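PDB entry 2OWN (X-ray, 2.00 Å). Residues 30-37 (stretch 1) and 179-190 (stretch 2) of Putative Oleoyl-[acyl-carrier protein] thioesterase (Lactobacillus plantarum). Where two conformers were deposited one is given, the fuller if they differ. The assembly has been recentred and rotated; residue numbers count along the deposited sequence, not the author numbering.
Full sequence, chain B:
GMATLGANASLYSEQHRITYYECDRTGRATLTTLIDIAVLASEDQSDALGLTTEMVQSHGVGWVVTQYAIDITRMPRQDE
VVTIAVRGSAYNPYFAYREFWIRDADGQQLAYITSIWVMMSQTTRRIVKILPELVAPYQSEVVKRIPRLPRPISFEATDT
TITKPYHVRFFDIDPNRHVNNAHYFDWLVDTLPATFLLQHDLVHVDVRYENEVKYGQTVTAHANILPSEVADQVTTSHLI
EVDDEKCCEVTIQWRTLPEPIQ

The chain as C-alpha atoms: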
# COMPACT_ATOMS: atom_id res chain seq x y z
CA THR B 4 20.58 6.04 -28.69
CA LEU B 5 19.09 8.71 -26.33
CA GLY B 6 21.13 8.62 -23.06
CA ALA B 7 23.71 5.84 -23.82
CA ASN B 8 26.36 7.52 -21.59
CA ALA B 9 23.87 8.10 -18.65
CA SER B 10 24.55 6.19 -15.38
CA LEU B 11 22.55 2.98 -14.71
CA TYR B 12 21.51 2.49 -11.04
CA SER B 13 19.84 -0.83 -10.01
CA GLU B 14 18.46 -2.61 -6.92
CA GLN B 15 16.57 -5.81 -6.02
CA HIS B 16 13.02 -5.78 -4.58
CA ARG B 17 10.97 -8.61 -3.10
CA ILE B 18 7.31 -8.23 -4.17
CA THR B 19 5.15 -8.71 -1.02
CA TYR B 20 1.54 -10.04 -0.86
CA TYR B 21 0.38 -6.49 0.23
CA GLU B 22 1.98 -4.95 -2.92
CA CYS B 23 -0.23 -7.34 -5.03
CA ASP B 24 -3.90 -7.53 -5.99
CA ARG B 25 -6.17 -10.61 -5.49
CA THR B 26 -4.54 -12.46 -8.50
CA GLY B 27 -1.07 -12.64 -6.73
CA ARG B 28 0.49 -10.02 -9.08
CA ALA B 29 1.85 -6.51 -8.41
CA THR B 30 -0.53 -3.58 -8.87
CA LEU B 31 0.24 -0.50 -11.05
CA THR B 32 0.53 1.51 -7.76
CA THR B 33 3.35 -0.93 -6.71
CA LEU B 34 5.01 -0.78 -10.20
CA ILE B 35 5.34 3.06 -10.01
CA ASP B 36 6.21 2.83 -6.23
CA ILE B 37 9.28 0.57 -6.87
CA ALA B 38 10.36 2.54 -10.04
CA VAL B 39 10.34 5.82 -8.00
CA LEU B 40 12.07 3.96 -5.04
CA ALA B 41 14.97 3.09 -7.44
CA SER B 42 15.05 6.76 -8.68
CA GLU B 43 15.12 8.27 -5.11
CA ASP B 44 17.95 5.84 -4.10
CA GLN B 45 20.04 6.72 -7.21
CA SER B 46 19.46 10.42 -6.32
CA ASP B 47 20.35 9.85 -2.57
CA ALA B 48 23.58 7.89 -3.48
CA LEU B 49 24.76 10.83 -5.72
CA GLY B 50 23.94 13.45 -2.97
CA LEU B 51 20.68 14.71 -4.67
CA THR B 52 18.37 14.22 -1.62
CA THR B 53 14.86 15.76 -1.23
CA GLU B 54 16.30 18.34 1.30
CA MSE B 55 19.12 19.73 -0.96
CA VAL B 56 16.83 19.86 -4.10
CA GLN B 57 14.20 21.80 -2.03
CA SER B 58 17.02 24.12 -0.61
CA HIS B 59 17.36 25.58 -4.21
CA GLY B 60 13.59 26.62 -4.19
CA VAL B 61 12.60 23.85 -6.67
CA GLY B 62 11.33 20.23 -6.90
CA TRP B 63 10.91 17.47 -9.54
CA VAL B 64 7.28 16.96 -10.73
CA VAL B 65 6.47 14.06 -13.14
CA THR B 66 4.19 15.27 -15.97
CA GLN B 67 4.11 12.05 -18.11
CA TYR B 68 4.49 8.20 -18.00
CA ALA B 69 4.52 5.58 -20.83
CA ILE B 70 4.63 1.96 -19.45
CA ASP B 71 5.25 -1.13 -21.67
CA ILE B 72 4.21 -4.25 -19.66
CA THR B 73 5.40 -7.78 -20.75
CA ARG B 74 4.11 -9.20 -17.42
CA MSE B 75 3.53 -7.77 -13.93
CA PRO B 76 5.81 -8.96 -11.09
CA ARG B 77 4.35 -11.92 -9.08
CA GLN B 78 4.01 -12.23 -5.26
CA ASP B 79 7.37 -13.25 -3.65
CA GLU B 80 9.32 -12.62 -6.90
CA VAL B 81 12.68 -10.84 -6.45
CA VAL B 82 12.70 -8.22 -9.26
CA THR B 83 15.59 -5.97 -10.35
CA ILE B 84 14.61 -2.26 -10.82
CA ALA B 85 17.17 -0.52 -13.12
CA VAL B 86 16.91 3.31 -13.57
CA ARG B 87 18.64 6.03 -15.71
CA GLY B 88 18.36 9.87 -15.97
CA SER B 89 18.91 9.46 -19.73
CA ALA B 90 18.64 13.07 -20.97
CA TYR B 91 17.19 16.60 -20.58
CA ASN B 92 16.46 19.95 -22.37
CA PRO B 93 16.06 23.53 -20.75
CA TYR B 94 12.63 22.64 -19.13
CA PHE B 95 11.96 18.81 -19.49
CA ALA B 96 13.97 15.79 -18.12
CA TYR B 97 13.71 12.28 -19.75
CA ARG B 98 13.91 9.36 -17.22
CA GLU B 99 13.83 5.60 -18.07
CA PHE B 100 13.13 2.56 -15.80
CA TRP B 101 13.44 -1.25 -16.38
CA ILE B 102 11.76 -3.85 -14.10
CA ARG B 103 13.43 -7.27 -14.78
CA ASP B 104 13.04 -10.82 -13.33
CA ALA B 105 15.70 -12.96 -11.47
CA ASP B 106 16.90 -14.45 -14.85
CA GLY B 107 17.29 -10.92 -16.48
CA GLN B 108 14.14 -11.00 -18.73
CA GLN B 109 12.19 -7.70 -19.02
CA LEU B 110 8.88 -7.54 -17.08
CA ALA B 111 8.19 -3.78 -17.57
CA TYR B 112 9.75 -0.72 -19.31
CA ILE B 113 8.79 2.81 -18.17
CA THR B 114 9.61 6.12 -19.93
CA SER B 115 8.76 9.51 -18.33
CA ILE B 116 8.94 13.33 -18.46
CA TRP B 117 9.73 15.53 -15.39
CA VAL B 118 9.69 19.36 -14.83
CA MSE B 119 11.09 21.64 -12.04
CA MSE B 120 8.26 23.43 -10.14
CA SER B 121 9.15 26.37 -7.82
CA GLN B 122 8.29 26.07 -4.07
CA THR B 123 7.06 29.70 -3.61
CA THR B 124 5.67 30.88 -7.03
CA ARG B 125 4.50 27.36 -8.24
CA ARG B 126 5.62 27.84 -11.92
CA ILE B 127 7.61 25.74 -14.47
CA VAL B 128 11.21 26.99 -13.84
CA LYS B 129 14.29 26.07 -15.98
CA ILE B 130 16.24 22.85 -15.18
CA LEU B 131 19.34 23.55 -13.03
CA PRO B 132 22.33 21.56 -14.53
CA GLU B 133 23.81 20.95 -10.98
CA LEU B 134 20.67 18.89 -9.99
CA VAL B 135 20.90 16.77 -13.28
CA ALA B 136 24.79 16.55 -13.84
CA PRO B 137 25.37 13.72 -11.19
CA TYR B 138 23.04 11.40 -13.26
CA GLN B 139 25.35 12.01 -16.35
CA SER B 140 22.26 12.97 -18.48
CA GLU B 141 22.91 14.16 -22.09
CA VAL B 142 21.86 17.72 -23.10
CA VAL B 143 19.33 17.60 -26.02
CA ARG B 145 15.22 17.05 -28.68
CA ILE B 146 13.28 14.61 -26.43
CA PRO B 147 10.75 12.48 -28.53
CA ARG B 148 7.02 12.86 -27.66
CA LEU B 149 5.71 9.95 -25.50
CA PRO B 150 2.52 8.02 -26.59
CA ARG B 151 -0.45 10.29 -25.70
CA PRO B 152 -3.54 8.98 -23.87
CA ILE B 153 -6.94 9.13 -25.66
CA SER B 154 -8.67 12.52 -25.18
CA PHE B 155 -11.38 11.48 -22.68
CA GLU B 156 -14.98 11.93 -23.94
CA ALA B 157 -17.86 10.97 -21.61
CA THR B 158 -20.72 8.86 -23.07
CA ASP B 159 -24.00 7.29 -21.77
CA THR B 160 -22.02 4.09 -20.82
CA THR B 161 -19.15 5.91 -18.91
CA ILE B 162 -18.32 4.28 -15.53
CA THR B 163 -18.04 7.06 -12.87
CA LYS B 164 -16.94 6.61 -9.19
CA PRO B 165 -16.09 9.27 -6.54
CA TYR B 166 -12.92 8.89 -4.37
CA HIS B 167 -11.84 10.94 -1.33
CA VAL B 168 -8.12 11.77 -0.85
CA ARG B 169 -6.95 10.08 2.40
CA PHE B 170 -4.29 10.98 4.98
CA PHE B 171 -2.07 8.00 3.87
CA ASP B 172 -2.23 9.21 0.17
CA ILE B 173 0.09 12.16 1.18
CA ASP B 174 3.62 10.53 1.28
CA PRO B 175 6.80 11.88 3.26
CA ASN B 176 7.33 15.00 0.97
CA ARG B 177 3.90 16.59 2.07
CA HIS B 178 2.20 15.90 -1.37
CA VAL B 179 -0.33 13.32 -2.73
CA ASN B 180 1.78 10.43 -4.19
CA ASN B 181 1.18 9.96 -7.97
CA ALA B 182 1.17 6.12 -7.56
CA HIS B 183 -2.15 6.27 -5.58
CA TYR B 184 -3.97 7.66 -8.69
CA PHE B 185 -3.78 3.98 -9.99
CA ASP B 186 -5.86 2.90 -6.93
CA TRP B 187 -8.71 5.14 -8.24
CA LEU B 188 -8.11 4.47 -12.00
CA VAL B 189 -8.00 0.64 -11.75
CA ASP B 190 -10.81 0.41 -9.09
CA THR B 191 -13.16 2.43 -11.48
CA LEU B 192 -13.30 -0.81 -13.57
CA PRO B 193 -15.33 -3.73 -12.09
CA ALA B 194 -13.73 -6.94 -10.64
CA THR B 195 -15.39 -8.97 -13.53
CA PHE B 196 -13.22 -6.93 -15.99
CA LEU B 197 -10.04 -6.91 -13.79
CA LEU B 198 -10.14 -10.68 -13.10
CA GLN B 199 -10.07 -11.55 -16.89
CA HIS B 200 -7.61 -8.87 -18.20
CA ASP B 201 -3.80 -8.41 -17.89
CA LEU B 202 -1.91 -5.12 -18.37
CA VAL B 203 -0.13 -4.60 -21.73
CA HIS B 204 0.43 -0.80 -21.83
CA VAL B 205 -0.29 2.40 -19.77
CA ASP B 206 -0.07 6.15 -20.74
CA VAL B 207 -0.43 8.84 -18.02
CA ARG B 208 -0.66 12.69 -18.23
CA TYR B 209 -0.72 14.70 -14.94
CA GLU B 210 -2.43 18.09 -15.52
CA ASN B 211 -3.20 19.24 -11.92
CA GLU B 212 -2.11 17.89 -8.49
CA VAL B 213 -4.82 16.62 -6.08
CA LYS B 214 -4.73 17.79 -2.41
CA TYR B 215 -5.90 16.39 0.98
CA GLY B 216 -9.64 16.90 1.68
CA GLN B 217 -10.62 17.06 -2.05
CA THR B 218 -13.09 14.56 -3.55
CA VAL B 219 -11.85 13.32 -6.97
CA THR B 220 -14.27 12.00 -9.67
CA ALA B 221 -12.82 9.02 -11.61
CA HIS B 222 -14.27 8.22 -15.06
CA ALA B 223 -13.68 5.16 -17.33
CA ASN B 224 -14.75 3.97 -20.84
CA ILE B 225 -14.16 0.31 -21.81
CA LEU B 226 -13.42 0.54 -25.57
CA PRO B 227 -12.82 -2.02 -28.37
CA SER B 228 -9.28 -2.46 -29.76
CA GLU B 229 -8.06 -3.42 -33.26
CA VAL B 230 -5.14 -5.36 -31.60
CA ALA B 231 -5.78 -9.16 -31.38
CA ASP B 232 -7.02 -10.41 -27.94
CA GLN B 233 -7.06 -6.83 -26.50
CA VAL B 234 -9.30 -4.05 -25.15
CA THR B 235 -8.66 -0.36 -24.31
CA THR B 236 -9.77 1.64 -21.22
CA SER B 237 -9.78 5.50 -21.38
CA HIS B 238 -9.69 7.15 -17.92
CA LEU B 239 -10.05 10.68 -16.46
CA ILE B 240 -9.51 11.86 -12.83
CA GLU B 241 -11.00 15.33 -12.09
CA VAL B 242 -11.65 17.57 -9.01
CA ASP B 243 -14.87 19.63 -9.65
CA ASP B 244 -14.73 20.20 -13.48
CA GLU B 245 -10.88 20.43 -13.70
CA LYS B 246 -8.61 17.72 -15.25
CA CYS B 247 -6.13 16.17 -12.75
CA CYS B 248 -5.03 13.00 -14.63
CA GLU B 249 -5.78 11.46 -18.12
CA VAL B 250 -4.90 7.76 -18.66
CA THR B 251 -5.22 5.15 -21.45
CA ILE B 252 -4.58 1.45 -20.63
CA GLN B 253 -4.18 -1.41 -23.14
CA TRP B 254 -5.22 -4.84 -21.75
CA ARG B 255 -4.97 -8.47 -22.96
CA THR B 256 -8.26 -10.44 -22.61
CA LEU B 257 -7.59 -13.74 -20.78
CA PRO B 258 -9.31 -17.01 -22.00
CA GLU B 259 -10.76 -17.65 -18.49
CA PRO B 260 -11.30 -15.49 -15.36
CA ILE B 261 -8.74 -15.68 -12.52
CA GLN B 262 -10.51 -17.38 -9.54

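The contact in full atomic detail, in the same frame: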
# COMPACT_ATOMS: atom_id res chain seq x y z
N THR B 30 0.38 -4.59 -8.35
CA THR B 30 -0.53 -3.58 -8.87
C THR B 30 0.29 -2.51 -9.60
O THR B 30 1.53 -2.46 -9.45
CB THR B 30 -1.30 -2.87 -7.73
OG1 THR B 30 -0.37 -2.16 -6.91
CG2 THR B 30 -2.09 -3.89 -6.87
N LEU B 31 -0.40 -1.66 -10.37
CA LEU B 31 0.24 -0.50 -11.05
C LEU B 31 0.81 0.49 -10.03
O LEU B 31 1.84 1.12 -10.30
CB LEU B 31 -0.70 0.25 -12.03
CG LEU B 31 -0.90 -0.38 -13.39
CD1 LEU B 31 -2.06 0.27 -14.16
CD2 LEU B 31 0.41 -0.30 -14.19
N THR B 32 0.10 0.66 -8.90
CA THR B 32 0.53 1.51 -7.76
C THR B 32 1.93 1.02 -7.31
O THR B 32 2.86 1.83 -7.28
CB THR B 32 -0.48 1.48 -6.61
OG1 THR B 32 -1.77 1.83 -7.12
CG2 THR B 32 -0.08 2.45 -5.49
N THR B 33 2.06 -0.30 -7.08
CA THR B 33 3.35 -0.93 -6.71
C THR B 33 4.45 -0.75 -7.78
O THR B 33 5.58 -0.48 -7.41
CB THR B 33 3.20 -2.43 -6.40
OG1 THR B 33 2.42 -2.55 -5.21
CG2 THR B 33 4.59 -3.16 -6.19
N LEU B 34 4.08 -0.91 -9.06
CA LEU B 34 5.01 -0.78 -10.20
C LEU B 34 5.66 0.61 -10.21
O LEU B 34 6.89 0.70 -10.28
CB LEU B 34 4.34 -1.06 -11.55
CG LEU B 34 5.26 -1.20 -12.77
CD1 LEU B 34 6.11 -2.46 -12.62
CD2 LEU B 34 4.46 -1.26 -14.05
N ILE B 35 4.84 1.66 -10.09
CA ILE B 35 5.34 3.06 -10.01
C ILE B 35 6.09 3.28 -8.68
O ILE B 35 7.14 3.95 -8.69
CB ILE B 35 4.21 4.12 -10.21
CG1 ILE B 35 3.61 4.00 -11.62
CG2 ILE B 35 4.70 5.55 -9.99
CD1 ILE B 35 4.58 4.22 -12.78
N ASP B 36 5.56 2.74 -7.57
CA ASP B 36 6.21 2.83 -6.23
C ASP B 36 7.68 2.36 -6.23
O ASP B 36 8.56 3.09 -5.76
CB ASP B 36 5.43 2.04 -5.14
CG ASP B 36 4.21 2.76 -4.57
OD1 ASP B 36 4.06 3.99 -4.64
OD2 ASP B 36 3.39 2.02 -3.95
N ILE B 37 7.91 1.17 -6.79
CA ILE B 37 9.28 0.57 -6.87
C ILE B 37 10.18 1.26 -7.91
O ILE B 37 11.39 1.29 -7.71
CB ILE B 37 9.26 -1.00 -7.01
CG1 ILE B 37 8.76 -1.48 -8.38
CG2 ILE B 37 8.47 -1.61 -5.82
CD1 ILE B 37 8.62 -3.01 -8.49
N VAL B 179 0.41 14.55 -2.37
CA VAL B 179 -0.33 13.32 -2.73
C VAL B 179 0.47 12.53 -3.78
O VAL B 179 0.63 13.01 -4.91
CB VAL B 179 -1.78 13.59 -3.25
CG1 VAL B 179 -2.48 12.31 -3.74
CG2 VAL B 179 -2.60 14.24 -2.16
N ASN B 180 0.97 11.35 -3.37
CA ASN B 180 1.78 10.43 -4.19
C ASN B 180 1.05 10.05 -5.49
O ASN B 180 -0.11 9.61 -5.43
CB ASN B 180 2.15 9.19 -3.33
CG ASN B 180 3.00 8.11 -4.05
OD1 ASN B 180 3.57 8.32 -5.12
ND2 ASN B 180 3.10 6.95 -3.40
N ASN B 181 1.74 10.28 -6.63
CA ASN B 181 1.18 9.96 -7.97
C ASN B 181 0.77 8.50 -8.18
O ASN B 181 -0.13 8.23 -8.95
CB ASN B 181 2.11 10.42 -9.12
CG ASN B 181 2.19 11.94 -9.25
OD1 ASN B 181 1.91 12.69 -8.31
ND2 ASN B 181 2.59 12.39 -10.42
N ALA B 182 1.45 7.57 -7.49
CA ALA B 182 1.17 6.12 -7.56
C ALA B 182 -0.26 5.76 -7.11
O ALA B 182 -0.86 4.87 -7.70
CB ALA B 182 2.19 5.32 -6.76
N HIS B 183 -0.77 6.47 -6.09
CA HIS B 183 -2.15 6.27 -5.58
C HIS B 183 -3.27 6.59 -6.56
O HIS B 183 -4.39 6.13 -6.34
CB HIS B 183 -2.39 6.95 -4.21
CG HIS B 183 -1.64 6.30 -3.10
ND1 HIS B 183 -1.87 4.99 -2.73
CD2 HIS B 183 -0.69 6.76 -2.26
CE1 HIS B 183 -1.07 4.67 -1.72
NE2 HIS B 183 -0.35 5.74 -1.42
N TYR B 184 -2.99 7.38 -7.61
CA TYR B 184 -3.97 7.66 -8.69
C TYR B 184 -4.40 6.32 -9.33
O TYR B 184 -5.58 6.19 -9.67
CB TYR B 184 -3.43 8.60 -9.77
CG TYR B 184 -3.30 10.09 -9.44
CD1 TYR B 184 -2.47 10.56 -8.39
CD2 TYR B 184 -3.92 11.06 -10.26
CE1 TYR B 184 -2.31 11.97 -8.13
CE2 TYR B 184 -3.77 12.47 -10.01
CZ TYR B 184 -2.96 12.91 -8.94
OH TYR B 184 -2.82 14.25 -8.69
N PHE B 185 -3.47 5.35 -9.47
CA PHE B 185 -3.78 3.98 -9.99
C PHE B 185 -4.79 3.20 -9.15
O PHE B 185 -5.48 2.34 -9.69
CB PHE B 185 -2.51 3.15 -10.27
CG PHE B 185 -1.73 3.65 -11.43
CD1 PHE B 185 -2.16 3.34 -12.74
CD2 PHE B 185 -0.57 4.43 -11.26
CE1 PHE B 185 -1.45 3.80 -13.88
CE2 PHE B 185 0.16 4.90 -12.40
CZ PHE B 185 -0.28 4.59 -13.70
N ASP B 186 -4.85 3.49 -7.84
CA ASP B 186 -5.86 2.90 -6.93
C ASP B 186 -7.26 3.30 -7.40
O ASP B 186 -8.14 2.46 -7.46
CB ASP B 186 -5.76 3.38 -5.46
CG ASP B 186 -4.40 3.09 -4.80
OD1 ASP B 186 -3.65 2.20 -5.24
OD2 ASP B 186 -4.10 3.77 -3.79
N TRP B 187 -7.42 4.58 -7.78
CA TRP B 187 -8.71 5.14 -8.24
C TRP B 187 -9.01 4.70 -9.67
O TRP B 187 -10.13 4.27 -9.94
CB TRP B 187 -8.76 6.69 -8.16
CG TRP B 187 -8.24 7.25 -6.87
CD1 TRP B 187 -8.42 6.72 -5.63
CD2 TRP B 187 -7.54 8.48 -6.70
NE1 TRP B 187 -7.81 7.51 -4.70
CE2 TRP B 187 -7.27 8.61 -5.31
CE3 TRP B 187 -7.10 9.49 -7.58
CZ2 TRP B 187 -6.56 9.71 -4.77
CZ3 TRP B 187 -6.38 10.61 -7.05
CH2 TRP B 187 -6.13 10.70 -5.65
N LEU B 188 -8.02 4.83 -10.56
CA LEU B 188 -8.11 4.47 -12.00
C LEU B 188 -8.51 3.01 -12.24
O LEU B 188 -9.49 2.75 -12.94
CB LEU B 188 -6.78 4.73 -12.73
CG LEU B 188 -6.33 6.20 -12.88
CD1 LEU B 188 -4.82 6.33 -13.17
CD2 LEU B 188 -7.16 6.90 -13.96
N VAL B 189 -7.77 2.09 -11.62
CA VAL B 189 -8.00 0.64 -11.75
C VAL B 189 -9.31 0.22 -11.06
O VAL B 189 -10.07 -0.55 -11.66
CB VAL B 189 -6.78 -0.21 -11.29
CG1 VAL B 189 -7.06 -1.71 -11.42
CG2 VAL B 189 -5.55 0.18 -12.12
N ASP B 190 -9.56 0.72 -9.84
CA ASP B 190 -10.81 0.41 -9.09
C ASP B 190 -12.09 0.93 -9.79
O ASP B 190 -13.17 0.41 -9.49
CB ASP B 190 -10.77 0.90 -7.64
CG ASP B 190 -11.98 0.45 -6.84
OD1 ASP B 190 -12.16 -0.78 -6.72
OD2 ASP B 190 -12.77 1.33 -6.45

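Residues that touch here are at least 144 positions apart in sequence, and the helix that begins at L31 and the helix that runs through F185 to D190 lie nearly antiparallel, at 155°, with axes 9.1 Å apart at closest approach. Polar and apolar contacts alternate along stretch 2.

V179 stays out of reach, so the contact opens at N180. Its side chain works in two directions: OD1 accepts from the backbone N of A182 at 3.3 Å, steadying the turn that follows, while ND2 reaches across to D36, donating a weak hydrogen bond to D36 OD1, also 3.3 Å. The aspartate CB points sideways, but the end of its side chain comes nearer and meets the amide. N181 turns its side-chain end away and adds almost nothing.

A182 marks the tightest backbone approach, its CA 4.7 Å from that of T32. A methyl group suits so narrow a gap: A182 CB lies 3.1 Å from D36 OD1, 3.9 Å from T32 CG2 and 4.1 Å from I35 CG2, so T32, I35 and D36 of the opposing turn all pack near it. D36 OD1 lies roughly ahead of A182 CB along the CA-to-CB bond.

H183 points its CB away, yet its ring swings back, bringing ND1 to 4.2 Å from T32 CG2. More important is its link within the stretch: ND1 donates to D186 OD2 at 2.8 Å, holding the carboxylate that T32 uses. Y184 leads away from the contact.

F185 is the main apolar piece of stretch 2. Its CB points toward the other helix, and the ring packs against two residues one helical turn apart: L31 CD1 approaches F185 CD1 to 3.4 Å, and I35 CG1 approaches F185 CE2 to 3.6 Å. L31 CB sits over one face of the ring, whereas I35 CG1 comes in obliquely. The i, i+4 spacing of L31 and I35 puts both on the side of their helix that faces the ring.

D186 supplies the shortest polar tie. T32 OG1 donates to D186 OD1 at 2.7 Å, and the other carboxylate oxygen, OD2, is occupied by H183, so one acid joins its own stretch to the opposite helix. With T32 in the m rotamer, OG1 also lies 3.2 Å from A182 O and 3.5 Å from F185 CB.

W187 and L188 make no contact. One turn beyond F185, V189 points toward stretch 1, and its CG2 meets L31 CD1 at 4.0 Å. D190 is out of reach.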